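Local coordinates for protein computational Design of Enzyme (Synthetic construct, PDB 3TP4) that is a computationally designed enzyme on a glycosyl hydrolase family 26 barrel scaffold, probably made to carry an activated serine in a catalytic triad, at residues P167-P172 with L214-P219; V240-L245 with V277-R282. All blocks are in the same frame, centred on the assembly; numbering follows the deposited sequence.

In the fold
Both contacts join neighbouring parallel strands of the TIM barrel, and along the chain they follow one another in series. Of the four segments, the one on strand 168-174 comes first. The chain then runs through helices 184-188 and 190-207 and returns as strand 213-217, so interaction 1 closes this loop. Interaction 2 opens only afterwards. Strand 242-249 leads into helix 254-274, and the chain comes back at residues 277-282, where interaction 2 closes the second loop. Neither loop encloses or crosses the other. The centres of the two contacts lie about 8 Å apart. Strands 213-217 and 242-249 are sheet neighbours, linked by probable hydrogen bonds from Asp241 N to Tyr215 O and from Gly244 N to Trp217 O.

Interaction 1: P167-P172 with L214-P219; sequences PIVFRP and LYAWGP
Ile168, Phe170, Leu214 and Ala216 carry the backbone ladder of this parallel strand pair. Leu214 N donates to Ile168 O, Phe170 N to Leu214 O at 2.7 Å, and Ala216 N to Phe170 O at 2.8 Å. The strand directions differ by 40°, in keeping with the twist of a barrel wall. CA-H...O contacts lie between these bonds, as at Val169 CA to Leu214 O.

The apolar contacts divide between the two faces. Val169 CG1 meets Ala216 CB at 3.8 Å, on the face that also carries Leu214. CG1 gets there because it is anti to the backbone N (chi1 -179°). The aromatic pair Phe170 and Tyr215 lies on the other face. Tyr215 CE2 sits in the plane of the Phe170 ring, at its edge, 3.9 Å from Phe170 CD2. The two side chains cross obliquely. Pro172 N lies over the centre of one Phe170 face.

The side-chain and water-mediated polar contacts gather at the C-terminal ends of the two segments. The extended Arg171 side chain runs alongside the Ala216 carbonyl and sends NH2 to Gly218 O at 2.8 Å. The oxygen is in the guanidinium plane, but NH2 stands above the carbonyl plane and misses a lone pair. NH2 also forms a salt bridge with Asp246, so two partners, Gly218 O and Asp246, hold it. Water 1 accepts from Arg171 NE at 3.0 Å and from Gly218 N at 2.9 Å, which further fixes the guanidinium. Water 2 donates to Pro172 O and Ala216 O.

Strand 107-113 pairs with 168-174 on its other edge, and strand 242-249 pairs with 213-217. Helix 190-207 covers Phe170 and Tyr215, while helix 15-27 touches Pro167 and Leu214.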
ATOM      1  N   PRO A 167      -9.632 -11.647   1.325  1.00 30.20           N
ATOM      2  CA  PRO A 167      -8.349 -10.959   1.519  1.00 30.60           C
ATOM      3  C   PRO A 167      -8.249  -9.702   0.664  1.00 28.73           C
ATOM      4  O   PRO A 167      -8.784  -9.654  -0.445  1.00 32.84           O
ATOM      5  CB  PRO A 167      -7.314 -12.007   1.088  1.00 25.40           C
ATOM      6  CG  PRO A 167      -8.033 -13.328   1.260  1.00 32.30           C
ATOM      7  CD  PRO A 167      -9.455 -13.038   0.872  1.00 30.71           C
ATOM      8  N   ILE A 168      -7.582  -8.686   1.199  1.00 30.63           N
ATOM      9  CA  ILE A 168      -7.440  -7.401   0.535  1.00 25.49           C
ATOM     10  C   ILE A 168      -5.988  -6.940   0.636  1.00 27.78           C
ATOM     11  O   ILE A 168      -5.389  -6.978   1.714  1.00 27.84           O
ATOM     12  CB  ILE A 168      -8.355  -6.333   1.186  1.00 27.77           C
ATOM     13  CG1 ILE A 168      -9.824  -6.627   0.879  1.00 31.30           C
ATOM     14  CG2 ILE A 168      -8.018  -4.938   0.675  1.00 24.85           C
ATOM     15  CD1 ILE A 168     -10.780  -5.757   1.666  1.00 36.86           C
ATOM     16  N   VAL A 169      -5.412  -6.539  -0.487  1.00 24.43           N
ATOM     17  CA  VAL A 169      -4.082  -5.944  -0.474  1.00 25.09           C
ATOM     18  C   VAL A 169      -4.270  -4.462  -0.209  1.00 28.80           C
ATOM     19  O   VAL A 169      -4.732  -3.715  -1.083  1.00 23.89           O
ATOM     20  CB  VAL A 169      -3.364  -6.154  -1.818  1.00 24.01           C
ATOM     21  CG1 VAL A 169      -1.965  -5.545  -1.774  1.00 21.65           C
ATOM     22  CG2 VAL A 169      -3.306  -7.639  -2.145  1.00 23.27           C
ATOM     23  N   PHE A 170      -3.972  -4.054   1.019  1.00 26.23           N
ATOM     24  CA  PHE A 170      -4.229  -2.689   1.469  1.00 28.27           C
ATOM     25  C   PHE A 170      -2.955  -1.873   1.379  1.00 24.75           C
ATOM     26  O   PHE A 170      -1.931  -2.269   1.926  1.00 25.61           O
ATOM     27  CB  PHE A 170      -4.717  -2.690   2.926  1.00 23.01           C
ATOM     28  CG  PHE A 170      -4.927  -1.323   3.484  1.00 25.44           C
ATOM     29  CD1 PHE A 170      -5.803  -0.437   2.868  1.00 27.73           C
ATOM     30  CD2 PHE A 170      -4.255  -0.916   4.629  1.00 24.73           C
ATOM     31  CE1 PHE A 170      -6.006   0.828   3.382  1.00 27.83           C
ATOM     32  CE2 PHE A 170      -4.454   0.349   5.149  1.00 27.08           C
ATOM     33  CZ  PHE A 170      -5.326   1.221   4.529  1.00 26.05           C
ATOM     34  N   ARG A 171      -3.025  -0.741   0.685  1.00 20.04           N
ATOM     35  CA  ARG A 171      -1.867   0.108   0.464  1.00 22.07           C
ATOM     36  C   ARG A 171      -2.080   1.465   1.117  1.00 24.60           C
ATOM     37  O   ARG A 171      -2.656   2.374   0.507  1.00 26.29           O
ATOM     38  CB  ARG A 171      -1.622   0.306  -1.031  1.00 25.36           C
ATOM     39  CG  ARG A 171      -0.424   1.190  -1.321  1.00 29.89           C
ATOM     40  CD  ARG A 171      -0.214   1.386  -2.818  1.00 25.29           C
ATOM     41  NE  ARG A 171       1.022   2.121  -3.070  1.00 21.48           N
ATOM     42  CZ  ARG A 171       1.457   2.468  -4.276  1.00 23.45           C
ATOM     43  NH1 ARG A 171       0.760   2.138  -5.366  1.00 21.75           N
ATOM     44  NH2 ARG A 171       2.592   3.145  -4.385  1.00 21.38           N
ATOM     45  N   PRO A 172      -1.604   1.618   2.359  1.00 26.65           N
ATOM     46  CA  PRO A 172      -1.887   2.854   3.105  1.00 31.44           C
ATOM     47  C   PRO A 172      -0.925   4.017   2.817  1.00 30.00           C
ATOM     48  O   PRO A 172       0.282   3.898   3.026  1.00 27.91           O
ATOM     49  CB  PRO A 172      -1.771   2.409   4.568  1.00 28.95           C
ATOM     50  CG  PRO A 172      -0.811   1.272   4.543  1.00 22.47           C
ATOM     51  CD  PRO A 172      -0.965   0.583   3.197  1.00 21.87           C
ATOM     52  N   LEU A 214      -3.317  -7.786   3.529  1.00 22.75           N
ATOM     53  CA  LEU A 214      -1.898  -7.831   3.207  1.00 24.22           C
ATOM     54  C   LEU A 214      -1.501  -6.369   3.013  1.00 25.44           C
ATOM     55  O   LEU A 214      -2.298  -5.572   2.529  1.00 26.27           O
ATOM     56  CB  LEU A 214      -1.653  -8.626   1.923  1.00 22.19           C
ATOM     57  CG  LEU A 214      -2.049 -10.104   1.989  1.00 23.01           C
ATOM     58  CD1 LEU A 214      -1.808 -10.825   0.654  1.00 23.14           C
ATOM     59  CD2 LEU A 214      -1.298 -10.818   3.138  1.00 20.20           C
ATOM     60  N   TYR A 215      -0.288  -6.009   3.410  1.00 25.50           N
ATOM     61  CA  TYR A 215       0.097  -4.603   3.445  1.00 23.94           C
ATOM     62  C   TYR A 215       1.067  -4.249   2.334  1.00 28.02           C
ATOM     63  O   TYR A 215       2.147  -4.816   2.240  1.00 24.15           O
ATOM     64  CB  TYR A 215       0.656  -4.233   4.826  1.00 21.25           C
ATOM     65  CG  TYR A 215      -0.425  -4.237   5.881  1.00 21.50           C
ATOM     66  CD1 TYR A 215      -0.693  -5.385   6.630  1.00 23.22           C
ATOM     67  CD2 TYR A 215      -1.203  -3.112   6.099  1.00 25.65           C
ATOM     68  CE1 TYR A 215      -1.689  -5.400   7.586  1.00 24.43           C
ATOM     69  CE2 TYR A 215      -2.209  -3.116   7.050  1.00 27.64           C
ATOM     70  CZ  TYR A 215      -2.443  -4.259   7.788  1.00 27.35           C
ATOM     71  OH  TYR A 215      -3.443  -4.252   8.726  1.00 25.34           O
ATOM     72  N   ALA A 216       0.661  -3.314   1.483  1.00 25.43           N
ATOM     73  CA  ALA A 216       1.489  -2.904   0.357  1.00 25.02           C
ATOM     74  C   ALA A 216       2.094  -1.523   0.590  1.00 26.24           C
ATOM     75  O   ALA A 216       1.490  -0.662   1.232  1.00 25.80           O
ATOM     76  CB  ALA A 216       0.675  -2.924  -0.947  1.00 25.85           C
ATOM     77  N   TRP A 217       3.299  -1.337   0.064  1.00 24.11           N
ATOM     78  CA  TRP A 217       4.007  -0.064   0.101  1.00 25.02           C
ATOM     79  C   TRP A 217       4.778   0.080  -1.201  1.00 24.64           C
ATOM     80  O   TRP A 217       5.527  -0.813  -1.581  1.00 22.14           O
ATOM     81  CB  TRP A 217       4.997  -0.039   1.266  1.00 20.45           C
ATOM     82  CG  TRP A 217       6.077   1.027   1.165  1.00 24.77           C
ATOM     83  CD1 TRP A 217       5.985   2.342   1.568  1.00 21.27           C
ATOM     84  CD2 TRP A 217       7.409   0.857   0.652  1.00 25.25           C
ATOM     85  NE1 TRP A 217       7.196   2.991   1.342  1.00 22.71           N
ATOM     86  CE2 TRP A 217       8.074   2.101   0.773  1.00 22.32           C
ATOM     87  CE3 TRP A 217       8.105  -0.228   0.096  1.00 26.60           C
ATOM     88  CZ2 TRP A 217       9.396   2.282   0.364  1.00 21.82           C
ATOM     89  CZ3 TRP A 217       9.407  -0.044  -0.312  1.00 28.64           C
ATOM     90  CH2 TRP A 217      10.045   1.202  -0.174  1.00 20.88           C
ATOM     91  N   GLY A 218       4.583   1.197  -1.888  1.00 19.12           N
ATOM     92  CA  GLY A 218       5.385   1.523  -3.060  1.00 22.92           C
ATOM     93  C   GLY A 218       5.721   3.000  -3.002  1.00 23.13           C
ATOM     94  O   GLY A 218       4.822   3.825  -2.839  1.00 24.36           O
ATOM     95  N   PRO A 219       7.015   3.349  -3.115  1.00 23.38           N
ATOM     96  CA  PRO A 219       7.406   4.735  -2.845  1.00 25.99           C
ATOM     97  C   PRO A 219       7.351   5.643  -4.075  1.00 28.38           C
ATOM     98  O   PRO A 219       7.657   6.827  -3.954  1.00 26.66           O
ATOM     99  CB  PRO A 219       8.846   4.592  -2.355  1.00 21.18           C
ATOM    100  CG  PRO A 219       9.364   3.421  -3.119  1.00 26.17           C
ATOM    101  CD  PRO A 219       8.184   2.464  -3.252  1.00 22.64           C
TER
HETATM  102  O   HOH W   1       2.710   3.128  -0.865  1.00 23.44           O
HETATM  103  O   HOH W   2       1.580   2.122   1.233  1.00 24.92           O

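Interaction 2: V240-L245 with V277-R282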
ATOM      1  N   VAL A 240       5.599  -4.529   6.001  1.00 24.11           N
ATOM      2  CA  VAL A 240       5.261  -4.571   4.577  1.00 24.37           C
ATOM      3  C   VAL A 240       5.244  -6.010   4.043  1.00 28.01           C
ATOM      4  O   VAL A 240       6.199  -6.758   4.267  1.00 28.50           O
ATOM      5  CB  VAL A 240       6.295  -3.773   3.752  1.00 24.89           C
ATOM      6  CG1 VAL A 240       5.988  -3.880   2.254  1.00 25.26           C
ATOM      7  CG2 VAL A 240       6.325  -2.303   4.199  1.00 27.11           C
ATOM      8  N   ASP A 241       4.167  -6.393   3.353  1.00 23.76           N
ATOM      9  CA  ASP A 241       4.097  -7.696   2.674  1.00 23.31           C
ATOM     10  C   ASP A 241       4.466  -7.604   1.185  1.00 25.35           C
ATOM     11  O   ASP A 241       5.081  -8.519   0.628  1.00 24.79           O
ATOM     12  CB  ASP A 241       2.684  -8.284   2.757  1.00 19.78           C
ATOM     13  CG  ASP A 241       2.265  -8.649   4.176  1.00 25.66           C
ATOM     14  OD1 ASP A 241       3.003  -9.410   4.854  1.00 30.18           O
ATOM     15  OD2 ASP A 241       1.183  -8.175   4.599  1.00 24.44           O
ATOM     16  N   VAL A 242       4.068  -6.505   0.547  1.00 20.26           N
ATOM     17  CA  VAL A 242       4.205  -6.329  -0.911  1.00 21.64           C
ATOM     18  C   VAL A 242       4.949  -5.033  -1.228  1.00 26.54           C
ATOM     19  O   VAL A 242       4.534  -3.954  -0.800  1.00 22.83           O
ATOM     20  CB  VAL A 242       2.817  -6.252  -1.614  1.00 24.45           C
ATOM     21  CG1 VAL A 242       2.967  -5.917  -3.110  1.00 25.72           C
ATOM     22  CG2 VAL A 242       2.027  -7.557  -1.435  1.00 24.24           C
ATOM     23  N   LEU A 243       6.033  -5.146  -1.995  1.00 20.35           N
ATOM     24  CA  LEU A 243       6.850  -4.002  -2.367  1.00 23.65           C
ATOM     25  C   LEU A 243       6.467  -3.557  -3.763  1.00 22.62           C
ATOM     26  O   LEU A 243       6.442  -4.377  -4.693  1.00 22.08           O
ATOM     27  CB  LEU A 243       8.330  -4.385  -2.357  1.00 23.11           C
ATOM     28  CG  LEU A 243       8.850  -4.999  -1.058  1.00 35.15           C
ATOM     29  CD1 LEU A 243      10.230  -5.587  -1.273  1.00 40.85           C
ATOM     30  CD2 LEU A 243       8.888  -3.956   0.021  1.00 38.84           C
ATOM     31  N   GLY A 244       6.196  -2.266  -3.919  1.00 23.93           N
ATOM     32  CA  GLY A 244       5.643  -1.759  -5.165  1.00 18.54           C
ATOM     33  C   GLY A 244       6.515  -0.804  -5.965  1.00 22.49           C
ATOM     34  O   GLY A 244       7.666  -0.544  -5.623  1.00 23.16           O
ATOM     35  N   LEU A 245       5.937  -0.285  -7.045  1.00 25.64           N
ATOM     36  CA  LEU A 245       6.612   0.619  -7.965  1.00 23.87           C
ATOM     37  C   LEU A 245       5.536   1.246  -8.826  1.00 27.93           C
ATOM     38  O   LEU A 245       4.684   0.536  -9.372  1.00 25.93           O
ATOM     39  CB  LEU A 245       7.565  -0.149  -8.887  1.00 20.28           C
ATOM     40  CG  LEU A 245       8.419   0.724  -9.809  1.00 24.24           C
ATOM     41  CD1 LEU A 245       9.611   1.302  -9.023  1.00 23.76           C
ATOM     42  CD2 LEU A 245       8.922  -0.087 -11.018  1.00 22.68           C
ATOM     43  N   VAL A 277       6.896 -10.320  -1.436  1.00 27.00           N
ATOM     44  CA  VAL A 277       6.350 -10.223  -2.785  1.00 24.70           C
ATOM     45  C   VAL A 277       6.626  -8.838  -3.355  1.00 25.80           C
ATOM     46  O   VAL A 277       6.510  -7.845  -2.645  1.00 25.28           O
ATOM     47  CB  VAL A 277       4.821 -10.436  -2.762  1.00 23.60           C
ATOM     48  CG1 VAL A 277       4.182  -9.992  -4.097  1.00 22.74           C
ATOM     49  CG2 VAL A 277       4.487 -11.889  -2.435  1.00 29.45           C
ATOM     50  N   SER A 278       7.012  -8.769  -4.626  1.00 25.68           N
ATOM     51  CA  SER A 278       7.093  -7.480  -5.301  1.00 18.12           C
ATOM     52  C   SER A 278       6.038  -7.424  -6.395  1.00 21.28           C
ATOM     53  O   SER A 278       5.654  -8.459  -6.954  1.00 25.05           O
ATOM     54  CB  SER A 278       8.478  -7.263  -5.906  1.00 19.31           C
ATOM     55  OG  SER A 278       8.779  -8.289  -6.847  1.00 22.84           O
ATOM     56  N   ALA A 279       5.573  -6.217  -6.709  1.00 21.85           N
ATOM     57  CA  ALA A 279       4.557  -6.045  -7.748  1.00 24.15           C
ATOM     58  C   ALA A 279       4.747  -4.695  -8.421  1.00 24.40           C
ATOM     59  O   ALA A 279       5.229  -3.752  -7.797  1.00 25.59           O
ATOM     60  CB  ALA A 279       3.161  -6.141  -7.151  1.00 21.95           C
ATOM     61  N   PHE A 280       4.393  -4.614  -9.699  1.00 18.92           N
ATOM     62  CA  PHE A 280       4.422  -3.352 -10.446  1.00 22.40           C
ATOM     63  C   PHE A 280       3.106  -2.612 -10.130  1.00 21.59           C
ATOM     64  O   PHE A 280       2.191  -2.553 -10.952  1.00 25.96           O
ATOM     65  CB  PHE A 280       4.550  -3.671 -11.948  1.00 22.49           C
ATOM     66  CG  PHE A 280       4.838  -2.472 -12.837  1.00 25.81           C
ATOM     67  CD1 PHE A 280       4.917  -1.180 -12.322  1.00 22.47           C
ATOM     68  CD2 PHE A 280       5.005  -2.654 -14.212  1.00 20.55           C
ATOM     69  CE1 PHE A 280       5.165  -0.075 -13.172  1.00 24.77           C
ATOM     70  CE2 PHE A 280       5.249  -1.572 -15.066  1.00 24.96           C
ATOM     71  CZ  PHE A 280       5.333  -0.285 -14.554  1.00 22.38           C
ATOM     72  N   THR A 281       3.015  -2.061  -8.922  1.00 23.17           N
ATOM     73  CA  THR A 281       1.726  -1.628  -8.376  1.00 21.70           C
ATOM     74  C   THR A 281       0.950  -0.677  -9.270  1.00 24.67           C
ATOM     75  O   THR A 281      -0.271  -0.767  -9.357  1.00 25.42           O
ATOM     76  CB  THR A 281       1.854  -1.040  -6.940  1.00 23.40           C
ATOM     77  OG1 THR A 281       3.007  -0.185  -6.855  1.00 21.83           O
ATOM     78  CG2 THR A 281       1.973  -2.175  -5.927  1.00 22.81           C
ATOM     79  N   ARG A 282       1.642   0.237  -9.931  1.00 21.61           N
ATOM     80  CA  ARG A 282       0.957   1.147 -10.833  1.00 23.50           C
ATOM     81  C   ARG A 282       1.721   1.355 -12.125  1.00 23.11           C
ATOM     82  O   ARG A 282       2.921   1.655 -12.113  1.00 22.58           O
ATOM     83  CB  ARG A 282       0.712   2.493 -10.149  1.00 21.82           C
ATOM     84  CG  ARG A 282      -0.249   2.423  -8.989  1.00 24.90           C
ATOM     85  CD  ARG A 282      -0.510   3.823  -8.439  1.00 32.15           C
ATOM     86  NE  ARG A 282      -1.505   4.547  -9.233  1.00 38.42           N
ATOM     87  CZ  ARG A 282      -1.972   5.752  -8.909  1.00 45.19           C
ATOM     88  NH1 ARG A 282      -1.524   6.368  -7.817  1.00 45.79           N
ATOM     89  NH2 ARG A 282      -2.885   6.340  -9.666  1.00 40.47           N
TER
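The Phe280 ring meets Leu245 at its edge: Leu245 O lies in the ring plane, 3.4 Å from Phe280 CD1. Phe280 CE1 lies 4.3 Å from Leu245 CD2. Leu260 of helix 254-274 and Met319 of strand 318-321 also touch this side chain.

Phe280 is the centre of an inverse gamma turn, and Thr281 N makes a weak bond to Ala279 O. The turn brings Thr281 back to Leu245. Thr281 OG1 sits between its backbone N and carbonyl carbon (chi1 42°). From there it accepts a hydrogen bond from Leu245 N at 2.9 Å and also bonds Asp246 OD1. Thr281 CG2 packs on Gly244 CA at 3.8 Å. A valine in place of Thr281 would probably leave Leu245 N without its acceptor and Asp246 OD1 without this mate. Just beyond, Arg282 N reaches Leu245 O at 3.1 Å in a nearly straight bond (174°).

Before the turn the two segments pair as parallel strands. Val277 N bonds Asp241 O at 3.3 Å, Leu243 N bonds Val277 O, and Ala279 N bonds Leu243 O. Val242 CG1 faces Ala279 CB at 4.1 Å, and Val242 CG2 lies near Val277 CG1.

Helix 254-274 packs on Leu243, Leu245, Ser278 and Phe280. This is the beta-alpha-beta crossover from which a TIM barrel is built.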